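PDB 5X2I: pectate lyase from Bacillus subtilis subsp. subtilis str. 168, which cleaves the alpha-1,4 linkages of polygalacturonate by calcium-dependent elimination, leaving oligosaccharides with unsaturated galacturonosyl groups at their non-reducing ends. Local coordinates for residues S43-E48 with V123-N128; T192-D197 with N233-S238; S259-L264 with V283-V288. One frame throughout, in Å; residues are numbered along the deposited sequence.

Interaction 1: residues S43-E48 with V123-N128; sequences SALGKE and VDIPAN
With its CG turned beside its own backbone N (chi1 -68°) and CD1 anti to CA, Leu-45 sends both methyl groups from the last turn of helix 38-45 down onto Val-123, Ile-125 and Pro-126. This is end packing of a right-handed parallel beta-helix: the short helix lies against the edge strand 122-124 and the bend that follows it, consistent with the helical cap that closes the N-terminal end of such solenoids in pectate lyases. The two branches of the leucine divide the work. CD1 presses on Val-123 CG1 at 3.4 Å, closer than ordinary van der Waals contact, and the two side chains cross at about a right angle. The CD1 of Ile-125 reaches back although its CB points the other way, and it lies 3.8 Å from Leu-45 CD1. The other branch, CD2, rests on Pro-126 CD at 3.8 Å.

Pro-126 CG sits 3.4 Å from Leu-45 O, a carbonyl that also accepts a hydrogen bond from Asn-50. Gly-46, with positive phi, then breaks the helix and leads the chain across the same proline, so that Lys-47 O and Glu-48 O both approach Pro-126 CB, the latter at 3.5 Å. No direct hydrogen bond joins the two segments; apolar packing carries most of the contact.

Toward the exposed Glu-48 the polarity changes. This side chain, its first torsion lying away from the staggered values at -111°, runs alongside Asp-124 and points the same way. Lys-148 forms a salt bridge with Glu-48 and a long, weak ion pair with Asp-124, which probably eases their like charges; Asp-124 OD1 is taken by Gln-146. The carboxylate planes stand 59° apart, and Glu-48 OE2 is 4.2 Å from Asp-124 OD2.

Interaction 2: residues T192-D197 with N233-S238; sequences THIWID and NYITMS
Ser-238 OG is gripped from two directions: it receives the indole N-H of Trp-195 NE1 at 3.1 Å and donates to Asp-197 OD1 at 2.7 Å. The three residues sit on two neighbouring strands, 194-197 and 235-238, stacked as successive coils of a parallel beta-helix and running only 5° from exact alignment. The serine oxygen lies in the indole plane at the ring edge, where Trp-195 is placed by its CG standing anti to the backbone N (chi1 -172°). Asp-197 uses the anti lone pair of OD1, leaving OD2 to a salt bridge with Arg-155.

Along the strands the backbones form a parallel ladder of hydrogen bonds, for example Thr-236 N to Ile-194 O at 2.9 Å. The other face carries Ile-194 over Ile-235 and Ile-196 beside Met-237, apolar pairs that meet Ile-186 and Ile-188 of strand 186-189 inside the solenoid.

At His-193 and Tyr-234 both chains turn a corner, and aromatic residues lie side by side there. The two rings are slid apart so that they barely overlap; instead Tyr-234 CB makes a CH-pi contact over one imidazole face of His-193, 4.2 Å from the ring centroid.

Interaction 3: residues S259-L264 with V283-V288; sequences SDDGKL and VRFGQV
Phe-285 and Leu-264 make the first shell, each reaching across to the backbone of the opposite segment. Phe-285 lays its CB 3.8 Å from Asp-261 N. Its CG lies anti to the carbonyl carbon (chi1 -62°), which brings the ring across the joint between two aspartates, CD2 3.9 Å from Asp-260 CB and CD1 beside Asp-261 CB. In return, Leu-264 extends CD1 to within 3.3 Å of Arg-284 O. Next to Phe-285, Gly-286 brings its CA close to two carbonyls: Lys-263 O at 3.4 Å and Leu-264 O a little farther, both as CA-H...O contacts. The absence of a side chain lets the two backbones come so near, Leu-264 O lying where a CB would project. Leu-264 O also has Val-288 CG2 beside it at 3.5 Å.

The next shell is local chain shape. A type II turn from Asp-260 to Lys-263, closed by Lys-263 N to Asp-260 O at 3.0 Å and passing through Gly-262 at positive phi, presents the aspartates to the ring. Across from it, Gly-286 N bonds to Arg-284 O at 2.7 Å, making a tight turn at Phe-285 (phi 72°).

Farther out, Asp-260 OD1 accepts from Gly-231 N, and Arg-284 is held by a salt bridge to Asp-255 and a bond to Gly-252 O. The Arg-284 side chain lies about 7 Å from that of Arg-279, the inferred active-site residue. The two segments lead into strands 266-274 and 287-296, which pair as neighbouring coils of the parallel beta-helix of polysaccharide lyase family 1.

The three contacts follow one another along the chain, each closing before the next opens, as expected of a solenoid built coil by coil. Interaction 1 lies toward the N-terminal end; its centre is about 17 Å from that of interaction 2 and 26 Å from that of interaction 3. Strand 129-133, which directly follows interaction 1, pairs with 150-155, and that strand with 194-197 of interaction 2. Interactions 2 and 3 have centres about 14 Å apart and touch, Asn-233 packing against residues 262-264, and strand 266-274 continues the stacking from 235-245 to 287-296. Together they sample several coils of the framework that carries the calcium-binding aspartates Asp-184, Asp-223 and Asp-227.

Interaction 1: residues S43-E48 with V123-N128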
ATOM      1  N   SER A  43       7.060  19.531  10.849  1.00 24.29           N
ATOM      2  CA  SER A  43       8.107  20.548  10.869  1.00 27.14           C
ATOM      3  C   SER A  43       9.416  19.984  10.345  1.00 27.88           C
ATOM      4  O   SER A  43      10.158  20.692   9.695  1.00 27.21           O
ATOM      5  CB  SER A  43       8.377  21.051  12.294  1.00 30.82           C
ATOM      6  OG  SER A  43       7.459  22.042  12.574  1.00 43.96           O
ATOM      7  N   ALA A  44       9.696  18.720  10.677  1.00 24.42           N
ATOM      8  CA  ALA A  44      10.895  18.068  10.253  1.00 24.87           C
ATOM      9  C   ALA A  44      10.904  17.819   8.710  1.00 26.97           C
ATOM     10  O   ALA A  44      11.959  17.909   8.050  1.00 22.25           O
ATOM     11  CB  ALA A  44      11.047  16.776  11.019  1.00 22.08           C
ATOM     12  N   LEU A  45       9.738  17.431   8.187  1.00 23.42           N
ATOM     13  CA  LEU A  45       9.584  17.230   6.742  1.00 26.87           C
ATOM     14  C   LEU A  45       9.734  18.536   5.954  1.00 27.53           C
ATOM     15  O   LEU A  45      10.360  18.540   4.902  1.00 24.54           O
ATOM     16  CB  LEU A  45       8.228  16.592   6.412  1.00 25.56           C
ATOM     17  CG  LEU A  45       8.023  15.135   6.877  1.00 24.75           C
ATOM     18  CD1 LEU A  45       6.568  14.754   6.639  1.00 24.97           C
ATOM     19  CD2 LEU A  45       8.943  14.149   6.173  1.00 24.01           C
ATOM     20  N   GLY A  46       9.145  19.628   6.456  1.00 27.99           N
ATOM     21  CA  GLY A  46       9.192  20.925   5.760  1.00 25.26           C
ATOM     22  C   GLY A  46       8.389  20.789   4.501  1.00 28.09           C
ATOM     23  O   GLY A  46       7.547  19.873   4.368  1.00 24.14           O
ATOM     24  N   LYS A  47       8.664  21.668   3.550  1.00 27.11           N
ATOM     25  CA  LYS A  47       7.887  21.697   2.332  1.00 33.43           C
ATOM     26  C   LYS A  47       8.272  20.593   1.391  1.00 30.79           C
ATOM     27  O   LYS A  47       9.340  19.970   1.535  1.00 31.48           O
ATOM     28  CB  LYS A  47       7.974  23.081   1.675  1.00 37.38           C
ATOM     29  CG  LYS A  47       7.015  24.057   2.341  1.00 42.13           C
ATOM     30  CD  LYS A  47       5.589  23.754   1.897  1.00 50.00           C
ATOM     31  CE  LYS A  47       4.519  24.619   2.580  1.00 56.96           C
ATOM     32  NZ  LYS A  47       4.162  25.787   1.734  1.00 61.09           N
ATOM     33  N   GLU A  48       7.379  20.351   0.450  1.00 33.13           N
ATOM     34  CA  GLU A  48       7.508  19.335  -0.598  1.00 47.02           C
ATOM     35  C   GLU A  48       8.862  19.289  -1.292  1.00 45.84           C
ATOM     36  O   GLU A  48       9.283  18.231  -1.771  1.00 45.34           O
ATOM     37  CB  GLU A  48       6.526  19.671  -1.708  1.00 56.36           C
ATOM     38  CG  GLU A  48       5.368  18.747  -1.869  1.00 58.68           C
ATOM     39  CD  GLU A  48       4.710  19.070  -3.184  1.00 62.17           C
ATOM     40  OE1 GLU A  48       4.155  20.173  -3.309  1.00 57.83           O
ATOM     41  OE2 GLU A  48       4.804  18.257  -4.109  1.00 65.21           O
ATOM     42  N   VAL A 123       0.549  13.586   4.362  1.00 20.67           N
ATOM     43  CA  VAL A 123       1.741  14.385   4.471  1.00 23.56           C
ATOM     44  C   VAL A 123       2.701  13.965   3.344  1.00 23.89           C
ATOM     45  O   VAL A 123       2.891  12.748   3.059  1.00 23.76           O
ATOM     46  CB  VAL A 123       2.199  14.132   5.930  1.00 26.42           C
ATOM     47  CG1 VAL A 123       3.477  13.372   6.068  1.00 29.79           C
ATOM     48  CG2 VAL A 123       1.961  15.349   6.818  1.00 25.35           C
ATOM     49  N   ASP A 124       3.303  14.946   2.667  1.00 23.25           N
ATOM     50  CA  ASP A 124       4.230  14.694   1.588  1.00 22.71           C
ATOM     51  C   ASP A 124       5.643  14.504   2.057  1.00 22.53           C
ATOM     52  O   ASP A 124       6.145  15.282   2.894  1.00 22.01           O
ATOM     53  CB  ASP A 124       4.201  15.843   0.571  1.00 27.02           C
ATOM     54  CG  ASP A 124       2.904  15.858  -0.223  1.00 33.80           C
ATOM     55  OD1 ASP A 124       2.134  14.877  -0.237  1.00 33.74           O
ATOM     56  OD2 ASP A 124       2.635  16.899  -0.807  1.00 35.73           O
ATOM     57  N   ILE A 125       6.315  13.493   1.515  1.00 20.14           N
ATOM     58  CA  ILE A 125       7.674  13.223   1.946  1.00 21.42           C
ATOM     59  C   ILE A 125       8.650  13.805   0.883  1.00 19.91           C
ATOM     60  O   ILE A 125       8.662  13.385  -0.262  1.00 20.04           O
ATOM     61  CB  ILE A 125       7.964  11.726   2.193  1.00 20.94           C
ATOM     62  CG1 ILE A 125       6.818  11.063   2.976  1.00 21.46           C
ATOM     63  CG2 ILE A 125       9.333  11.593   2.868  1.00 20.99           C
ATOM     64  CD1 ILE A 125       6.636  11.649   4.367  1.00 24.23           C
ATOM     65  N   PRO A 126       9.420  14.809   1.256  1.00 19.59           N
ATOM     66  CA  PRO A 126      10.335  15.408   0.245  1.00 18.96           C
ATOM     67  C   PRO A 126      11.531  14.510  -0.100  1.00 19.49           C
ATOM     68  O   PRO A 126      11.792  13.477   0.557  1.00 23.05           O
ATOM     69  CB  PRO A 126      10.773  16.702   0.941  1.00 19.23           C
ATOM     70  CG  PRO A 126      10.897  16.273   2.358  1.00 21.06           C
ATOM     71  CD  PRO A 126       9.783  15.238   2.606  1.00 20.88           C
ATOM     72  N   ALA A 127      12.239  14.878  -1.155  1.00 22.06           N
ATOM     73  CA  ALA A 127      13.399  14.102  -1.610  1.00 21.37           C
ATOM     74  C   ALA A 127      14.501  13.977  -0.553  1.00 19.57           C
ATOM     75  O   ALA A 127      14.639  14.841   0.330  1.00 19.92           O
ATOM     76  CB  ALA A 127      13.929  14.686  -2.904  1.00 20.58           C
ATOM     77  N   ASN A 128      15.262  12.883  -0.672  1.00 20.67           N
ATOM     78  CA  ASN A 128      16.463  12.602   0.134  1.00 21.07           C
ATOM     79  C   ASN A 128      16.157  12.564   1.634  1.00 20.35           C
ATOM     80  O   ASN A 128      16.687  13.329   2.425  1.00 20.91           O
ATOM     81  CB  ASN A 128      17.583  13.593  -0.198  1.00 21.91           C
ATOM     82  CG  ASN A 128      17.822  13.705  -1.698  1.00 22.88           C
ATOM     83  OD1 ASN A 128      18.028  12.704  -2.380  1.00 21.21           O
ATOM     84  ND2 ASN A 128      17.784  14.939  -2.212  1.00 21.92           N
TER
HETATM   85  O   HOH W   1      11.192  17.076  -2.668  1.00 27.06           O

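Interaction 2: residues T192-D197 with N233-S238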
ATOM      1  N   THR A 192      10.047   8.101  -6.967  1.00 19.38           N
ATOM      2  CA  THR A 192      11.095   7.241  -7.520  1.00 18.90           C
ATOM      3  C   THR A 192      12.234   6.958  -6.518  1.00 18.23           C
ATOM      4  O   THR A 192      12.523   7.755  -5.622  1.00 19.64           O
ATOM      5  CB  THR A 192      11.717   7.904  -8.770  1.00 20.58           C
ATOM      6  OG1 THR A 192      12.183   9.219  -8.418  1.00 20.22           O
ATOM      7  CG2 THR A 192      10.673   8.032  -9.889  1.00 20.35           C
ATOM      8  N   HIS A 193      12.868   5.798  -6.637  1.00 18.40           N
ATOM      9  CA  HIS A 193      13.965   5.460  -5.739  1.00 18.62           C
ATOM     10  C   HIS A 193      13.513   5.415  -4.280  1.00 17.84           C
ATOM     11  O   HIS A 193      13.867   6.246  -3.487  1.00 17.99           O
ATOM     12  CB  HIS A 193      15.177   6.372  -5.970  1.00 20.13           C
ATOM     13  CG  HIS A 193      15.870   6.082  -7.261  1.00 20.33           C
ATOM     14  ND1 HIS A 193      15.866   6.960  -8.321  1.00 22.14           N
ATOM     15  CD2 HIS A 193      16.442   4.950  -7.719  1.00 21.55           C
ATOM     16  CE1 HIS A 193      16.479   6.407  -9.352  1.00 23.98           C
ATOM     17  NE2 HIS A 193      16.837   5.179  -9.015  1.00 21.08           N
ATOM     18  N   ILE A 194      12.683   4.426  -3.981  1.00 16.08           N
ATOM     19  CA  ILE A 194      12.009   4.277  -2.694  1.00 16.93           C
ATOM     20  C   ILE A 194      12.259   2.894  -2.158  1.00 16.48           C
ATOM     21  O   ILE A 194      12.185   1.925  -2.864  1.00 16.84           O
ATOM     22  CB  ILE A 194      10.496   4.453  -2.851  1.00 19.20           C
ATOM     23  CG1 ILE A 194      10.244   5.866  -3.421  1.00 24.57           C
ATOM     24  CG2 ILE A 194       9.769   4.332  -1.509  1.00 17.24           C
ATOM     25  CD1 ILE A 194       8.846   6.113  -3.772  1.00 27.05           C
ATOM     26  N   TRP A 195      12.547   2.829  -0.883  1.00 16.88           N
ATOM     27  CA  TRP A 195      12.708   1.601  -0.153  1.00 16.90           C
ATOM     28  C   TRP A 195      11.766   1.677   1.038  1.00 18.58           C
ATOM     29  O   TRP A 195      11.873   2.600   1.888  1.00 18.51           O
ATOM     30  CB  TRP A 195      14.162   1.444   0.337  1.00 16.77           C
ATOM     31  CG  TRP A 195      14.491   0.123   0.948  1.00 17.60           C
ATOM     32  CD1 TRP A 195      13.887  -1.075   0.683  1.00 18.08           C
ATOM     33  CD2 TRP A 195      15.542  -0.161   1.858  1.00 18.27           C
ATOM     34  NE1 TRP A 195      14.487  -2.066   1.377  1.00 20.44           N
ATOM     35  CE2 TRP A 195      15.488  -1.538   2.138  1.00 19.18           C
ATOM     36  CE3 TRP A 195      16.494   0.614   2.515  1.00 19.31           C
ATOM     37  CZ2 TRP A 195      16.360  -2.160   3.002  1.00 19.37           C
ATOM     38  CZ3 TRP A 195      17.375  -0.025   3.357  1.00 19.17           C
ATOM     39  CH2 TRP A 195      17.315  -1.388   3.585  1.00 19.91           C
ATOM     40  N   ILE A 196      10.853   0.686   1.089  1.00 18.01           N
ATOM     41  CA  ILE A 196       9.954   0.469   2.198  1.00 16.58           C
ATOM     42  C   ILE A 196      10.317  -0.890   2.750  1.00 16.08           C
ATOM     43  O   ILE A 196      10.194  -1.907   2.051  1.00 14.35           O
ATOM     44  CB  ILE A 196       8.493   0.436   1.748  1.00 17.27           C
ATOM     45  CG1 ILE A 196       8.127   1.790   1.155  1.00 17.88           C
ATOM     46  CG2 ILE A 196       7.555   0.128   2.904  1.00 19.22           C
ATOM     47  CD1 ILE A 196       6.783   1.846   0.499  1.00 19.15           C
ATOM     48  N   ASP A 197      10.814  -0.913   3.990  1.00 16.11           N
ATOM     49  CA  ASP A 197      11.382  -2.133   4.550  1.00 16.82           C
ATOM     50  C   ASP A 197      11.022  -2.284   6.015  1.00 16.93           C
ATOM     51  O   ASP A 197      11.025  -1.317   6.801  1.00 17.04           O
ATOM     52  CB  ASP A 197      12.910  -2.151   4.277  1.00 18.16           C
ATOM     53  CG  ASP A 197      13.673  -3.279   5.035  1.00 17.84           C
ATOM     54  OD1 ASP A 197      13.797  -4.347   4.456  1.00 15.48           O
ATOM     55  OD2 ASP A 197      14.093  -3.101   6.187  1.00 18.77           O
ATOM     56  N   ASN A 233       8.314   4.807  -9.881  1.00 16.59           N
ATOM     57  CA  ASN A 233       9.338   3.988 -10.488  1.00 17.32           C
ATOM     58  C   ASN A 233      10.544   3.739  -9.573  1.00 17.29           C
ATOM     59  O   ASN A 233      10.984   4.600  -8.858  1.00 16.47           O
ATOM     60  CB  ASN A 233       9.807   4.599 -11.822  1.00 17.58           C
ATOM     61  CG  ASN A 233      10.024   3.582 -12.915  1.00 18.54           C
ATOM     62  OD1 ASN A 233       9.660   2.427 -12.819  1.00 18.46           O
ATOM     63  ND2 ASN A 233      10.641   4.042 -14.005  1.00 19.28           N
ATOM     64  N   TYR A 234      11.113   2.538  -9.698  1.00 16.84           N
ATOM     65  CA  TYR A 234      12.355   2.193  -9.065  1.00 18.05           C
ATOM     66  C   TYR A 234      12.170   2.068  -7.516  1.00 17.28           C
ATOM     67  O   TYR A 234      12.558   2.890  -6.715  1.00 14.70           O
ATOM     68  CB  TYR A 234      13.456   3.107  -9.465  1.00 18.58           C
ATOM     69  CG  TYR A 234      13.657   3.222 -10.963  1.00 20.70           C
ATOM     70  CD1 TYR A 234      13.770   2.083 -11.782  1.00 19.73           C
ATOM     71  CD2 TYR A 234      13.810   4.473 -11.545  1.00 20.67           C
ATOM     72  CE1 TYR A 234      14.009   2.209 -13.142  1.00 22.18           C
ATOM     73  CE2 TYR A 234      14.061   4.620 -12.896  1.00 21.20           C
ATOM     74  CZ  TYR A 234      14.140   3.501 -13.702  1.00 22.33           C
ATOM     75  OH  TYR A 234      14.440   3.704 -15.078  1.00 25.27           O
ATOM     76  N   ILE A 235      11.487   0.985  -7.164  1.00 15.28           N
ATOM     77  CA  ILE A 235      10.997   0.840  -5.797  1.00 16.34           C
ATOM     78  C   ILE A 235      11.258  -0.583  -5.289  1.00 17.45           C
ATOM     79  O   ILE A 235      11.044  -1.576  -6.048  1.00 16.54           O
ATOM     80  CB  ILE A 235       9.503   1.164  -5.744  1.00 16.28           C
ATOM     81  CG1 ILE A 235       9.200   2.591  -6.137  1.00 16.38           C
ATOM     82  CG2 ILE A 235       8.920   0.905  -4.357  1.00 17.43           C
ATOM     83  CD1 ILE A 235       7.866   2.700  -6.759  1.00 18.71           C
ATOM     84  N   THR A 236      11.779  -0.698  -4.067  1.00 15.63           N
ATOM     85  CA  THR A 236      11.890  -1.993  -3.408  1.00 17.58           C
ATOM     86  C   THR A 236      11.081  -2.013  -2.109  1.00 17.99           C
ATOM     87  O   THR A 236      11.246  -1.104  -1.266  1.00 18.75           O
ATOM     88  CB  THR A 236      13.362  -2.384  -3.151  1.00 17.44           C
ATOM     89  OG1 THR A 236      14.007  -2.564  -4.407  1.00 18.20           O
ATOM     90  CG2 THR A 236      13.452  -3.711  -2.379  1.00 17.87           C
ATOM     91  N   MET A 237      10.159  -2.977  -1.986  1.00 16.76           N
ATOM     92  CA  MET A 237       9.430  -3.180  -0.720  1.00 17.27           C
ATOM     93  C   MET A 237       9.754  -4.573  -0.212  1.00 15.99           C
ATOM     94  O   MET A 237       9.461  -5.547  -0.886  1.00 14.98           O
ATOM     95  CB  MET A 237       7.909  -3.058  -0.873  1.00 17.75           C
ATOM     96  CG  MET A 237       7.471  -1.856  -1.650  1.00 18.22           C
ATOM     97  SD  MET A 237       5.702  -1.672  -1.572  1.00 19.16           S
ATOM     98  CE  MET A 237       5.514  -0.387  -2.814  1.00 19.58           C
ATOM     99  N   SER A 238      10.427  -4.624   0.933  1.00 15.77           N
ATOM    100  CA  SER A 238      11.040  -5.846   1.484  1.00 16.21           C
ATOM    101  C   SER A 238      10.766  -6.021   2.981  1.00 16.11           C
ATOM    102  O   SER A 238      10.798  -5.073   3.766  1.00 15.77           O
ATOM    103  CB  SER A 238      12.559  -5.919   1.218  1.00 15.82           C
ATOM    104  OG  SER A 238      13.296  -4.904   1.905  1.00 17.95           O
TER

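Interaction 3: residues S259-L264 with V283-V288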
ATOM      1  N   SER A 259       0.797   6.143 -19.676  1.00 22.66           N
ATOM      2  CA  SER A 259       2.117   6.692 -19.262  1.00 21.67           C
ATOM      3  C   SER A 259       2.819   5.905 -18.127  1.00 21.81           C
ATOM      4  O   SER A 259       4.024   6.107 -17.884  1.00 19.34           O
ATOM      5  CB  SER A 259       1.982   8.169 -18.870  1.00 21.18           C
ATOM      6  OG  SER A 259       0.809   8.295 -18.070  1.00 23.77           O
ATOM      7  N   ASP A 260       2.068   5.045 -17.418  1.00 20.28           N
ATOM      8  CA  ASP A 260       2.655   4.088 -16.503  1.00 19.34           C
ATOM      9  C   ASP A 260       3.449   2.977 -17.228  1.00 21.85           C
ATOM     10  O   ASP A 260       4.321   2.368 -16.614  1.00 20.79           O
ATOM     11  CB  ASP A 260       1.594   3.470 -15.585  1.00 19.74           C
ATOM     12  CG  ASP A 260       1.059   4.451 -14.545  1.00 20.58           C
ATOM     13  OD1 ASP A 260       1.715   5.493 -14.298  1.00 18.69           O
ATOM     14  OD2 ASP A 260      -0.017   4.186 -13.961  1.00 20.11           O
ATOM     15  N   ASP A 261       3.199   2.735 -18.526  1.00 21.25           N
ATOM     16  CA  ASP A 261       4.022   1.815 -19.322  1.00 23.11           C
ATOM     17  C   ASP A 261       5.549   2.153 -19.339  1.00 22.33           C
ATOM     18  O   ASP A 261       5.936   3.288 -19.529  1.00 19.39           O
ATOM     19  CB  ASP A 261       3.389   1.705 -20.720  1.00 27.54           C
ATOM     20  CG  ASP A 261       3.995   0.600 -21.568  1.00 33.14           C
ATOM     21  OD1 ASP A 261       4.250  -0.497 -21.062  1.00 30.10           O
ATOM     22  OD2 ASP A 261       4.246   0.881 -22.758  1.00 39.76           O
ATOM     23  N   GLY A 262       6.408   1.182 -19.001  1.00 19.69           N
ATOM     24  CA  GLY A 262       7.851   1.429 -18.816  1.00 19.02           C
ATOM     25  C   GLY A 262       8.255   1.969 -17.438  1.00 20.70           C
ATOM     26  O   GLY A 262       9.447   2.254 -17.186  1.00 21.49           O
ATOM     27  N   LYS A 263       7.264   2.102 -16.547  1.00 19.90           N
ATOM     28  CA  LYS A 263       7.442   2.554 -15.182  1.00 18.91           C
ATOM     29  C   LYS A 263       6.807   1.540 -14.256  1.00 19.17           C
ATOM     30  O   LYS A 263       6.589   0.418 -14.649  1.00 19.29           O
ATOM     31  CB  LYS A 263       6.818   3.935 -15.011  1.00 20.47           C
ATOM     32  CG  LYS A 263       7.385   4.934 -16.044  1.00 23.76           C
ATOM     33  CD  LYS A 263       6.857   6.349 -15.846  1.00 28.27           C
ATOM     34  CE  LYS A 263       7.557   7.322 -16.803  1.00 27.95           C
ATOM     35  NZ  LYS A 263       7.001   8.691 -16.579  1.00 32.76           N
ATOM     36  N   LEU A 264       6.547   1.918 -13.004  1.00 18.00           N
ATOM     37  CA  LEU A 264       6.109   0.980 -12.003  1.00 19.24           C
ATOM     38  C   LEU A 264       7.060  -0.249 -11.901  1.00 18.97           C
ATOM     39  O   LEU A 264       6.596  -1.413 -11.744  1.00 17.23           O
ATOM     40  CB  LEU A 264       4.648   0.561 -12.250  1.00 20.34           C
ATOM     41  CG  LEU A 264       3.672   1.762 -12.237  1.00 21.96           C
ATOM     42  CD1 LEU A 264       2.313   1.336 -12.754  1.00 21.40           C
ATOM     43  CD2 LEU A 264       3.561   2.365 -10.842  1.00 20.38           C
ATOM     44  N   VAL A 283      -1.562  -5.161 -10.443  1.00 16.70           N
ATOM     45  CA  VAL A 283      -0.631  -4.445 -11.278  1.00 18.74           C
ATOM     46  C   VAL A 283      -1.262  -4.114 -12.636  1.00 17.87           C
ATOM     47  O   VAL A 283      -1.852  -4.983 -13.277  1.00 17.63           O
ATOM     48  CB  VAL A 283       0.634  -5.260 -11.491  1.00 18.38           C
ATOM     49  CG1 VAL A 283       1.571  -4.494 -12.405  1.00 18.64           C
ATOM     50  CG2 VAL A 283       1.340  -5.621 -10.179  1.00 18.47           C
ATOM     51  N   ARG A 284      -1.136  -2.849 -13.039  1.00 18.12           N
ATOM     52  CA  ARG A 284      -1.224  -2.428 -14.445  1.00 20.25           C
ATOM     53  C   ARG A 284       0.199  -1.965 -14.885  1.00 18.77           C
ATOM     54  O   ARG A 284       0.941  -1.340 -14.107  1.00 17.40           O
ATOM     55  CB  ARG A 284      -2.219  -1.271 -14.619  1.00 20.82           C
ATOM     56  CG  ARG A 284      -3.615  -1.542 -14.089  1.00 21.40           C
ATOM     57  CD  ARG A 284      -4.444  -0.289 -14.333  1.00 22.65           C
ATOM     58  NE  ARG A 284      -5.871  -0.481 -14.066  1.00 23.96           N
ATOM     59  CZ  ARG A 284      -6.429  -0.414 -12.862  1.00 24.44           C
ATOM     60  NH1 ARG A 284      -5.719  -0.161 -11.777  1.00 27.40           N
ATOM     61  NH2 ARG A 284      -7.723  -0.622 -12.728  1.00 29.02           N
ATOM     62  N   PHE A 285       0.594  -2.406 -16.080  1.00 18.67           N
ATOM     63  CA  PHE A 285       1.745  -1.913 -16.859  1.00 18.02           C
ATOM     64  C   PHE A 285       3.141  -2.287 -16.342  1.00 20.05           C
ATOM     65  O   PHE A 285       4.070  -2.498 -17.087  1.00 20.91           O
ATOM     66  CB  PHE A 285       1.643  -0.402 -16.989  1.00 19.69           C
ATOM     67  CG  PHE A 285       0.421   0.047 -17.726  1.00 19.58           C
ATOM     68  CD1 PHE A 285       0.320  -0.258 -19.102  1.00 19.42           C
ATOM     69  CD2 PHE A 285      -0.625   0.688 -17.075  1.00 19.03           C
ATOM     70  CE1 PHE A 285      -0.780   0.080 -19.814  1.00 20.49           C
ATOM     71  CE2 PHE A 285      -1.758   1.081 -17.806  1.00 20.75           C
ATOM     72  CZ  PHE A 285      -1.827   0.803 -19.185  1.00 20.66           C
ATOM     73  N   GLY A 286       3.300  -2.322 -15.035  1.00 20.12           N
ATOM     74  CA  GLY A 286       4.659  -2.433 -14.452  1.00 20.56           C
ATOM     75  C   GLY A 286       5.416  -3.749 -14.636  1.00 19.09           C
ATOM     76  O   GLY A 286       4.848  -4.888 -14.638  1.00 17.57           O
ATOM     77  N   GLN A 287       6.724  -3.587 -14.767  1.00 18.43           N
ATOM     78  CA  GLN A 287       7.675  -4.726 -14.615  1.00 17.91           C
ATOM     79  C   GLN A 287       7.922  -4.949 -13.095  1.00 19.18           C
ATOM     80  O   GLN A 287       8.712  -4.251 -12.460  1.00 16.92           O
ATOM     81  CB  GLN A 287       8.937  -4.384 -15.386  1.00 20.60           C
ATOM     82  CG  GLN A 287       8.743  -4.592 -16.899  1.00 24.54           C
ATOM     83  CD  GLN A 287       9.953  -4.197 -17.770  1.00 26.20           C
ATOM     84  OE1 GLN A 287       9.956  -4.416 -19.007  1.00 33.98           O
ATOM     85  NE2 GLN A 287      10.979  -3.716 -17.156  1.00 24.41           N
ATOM     86  N   VAL A 288       7.194  -5.906 -12.507  1.00 17.20           N
ATOM     87  CA  VAL A 288       7.188  -6.048 -11.081  1.00 18.26           C
ATOM     88  C   VAL A 288       7.782  -7.445 -10.696  1.00 17.70           C
ATOM     89  O   VAL A 288       7.288  -8.488 -11.105  1.00 16.94           O
ATOM     90  CB  VAL A 288       5.743  -5.870 -10.497  1.00 18.04           C
ATOM     91  CG1 VAL A 288       5.793  -6.006  -8.984  1.00 17.20           C
ATOM     92  CG2 VAL A 288       5.142  -4.526 -10.876  1.00 18.93           C
TER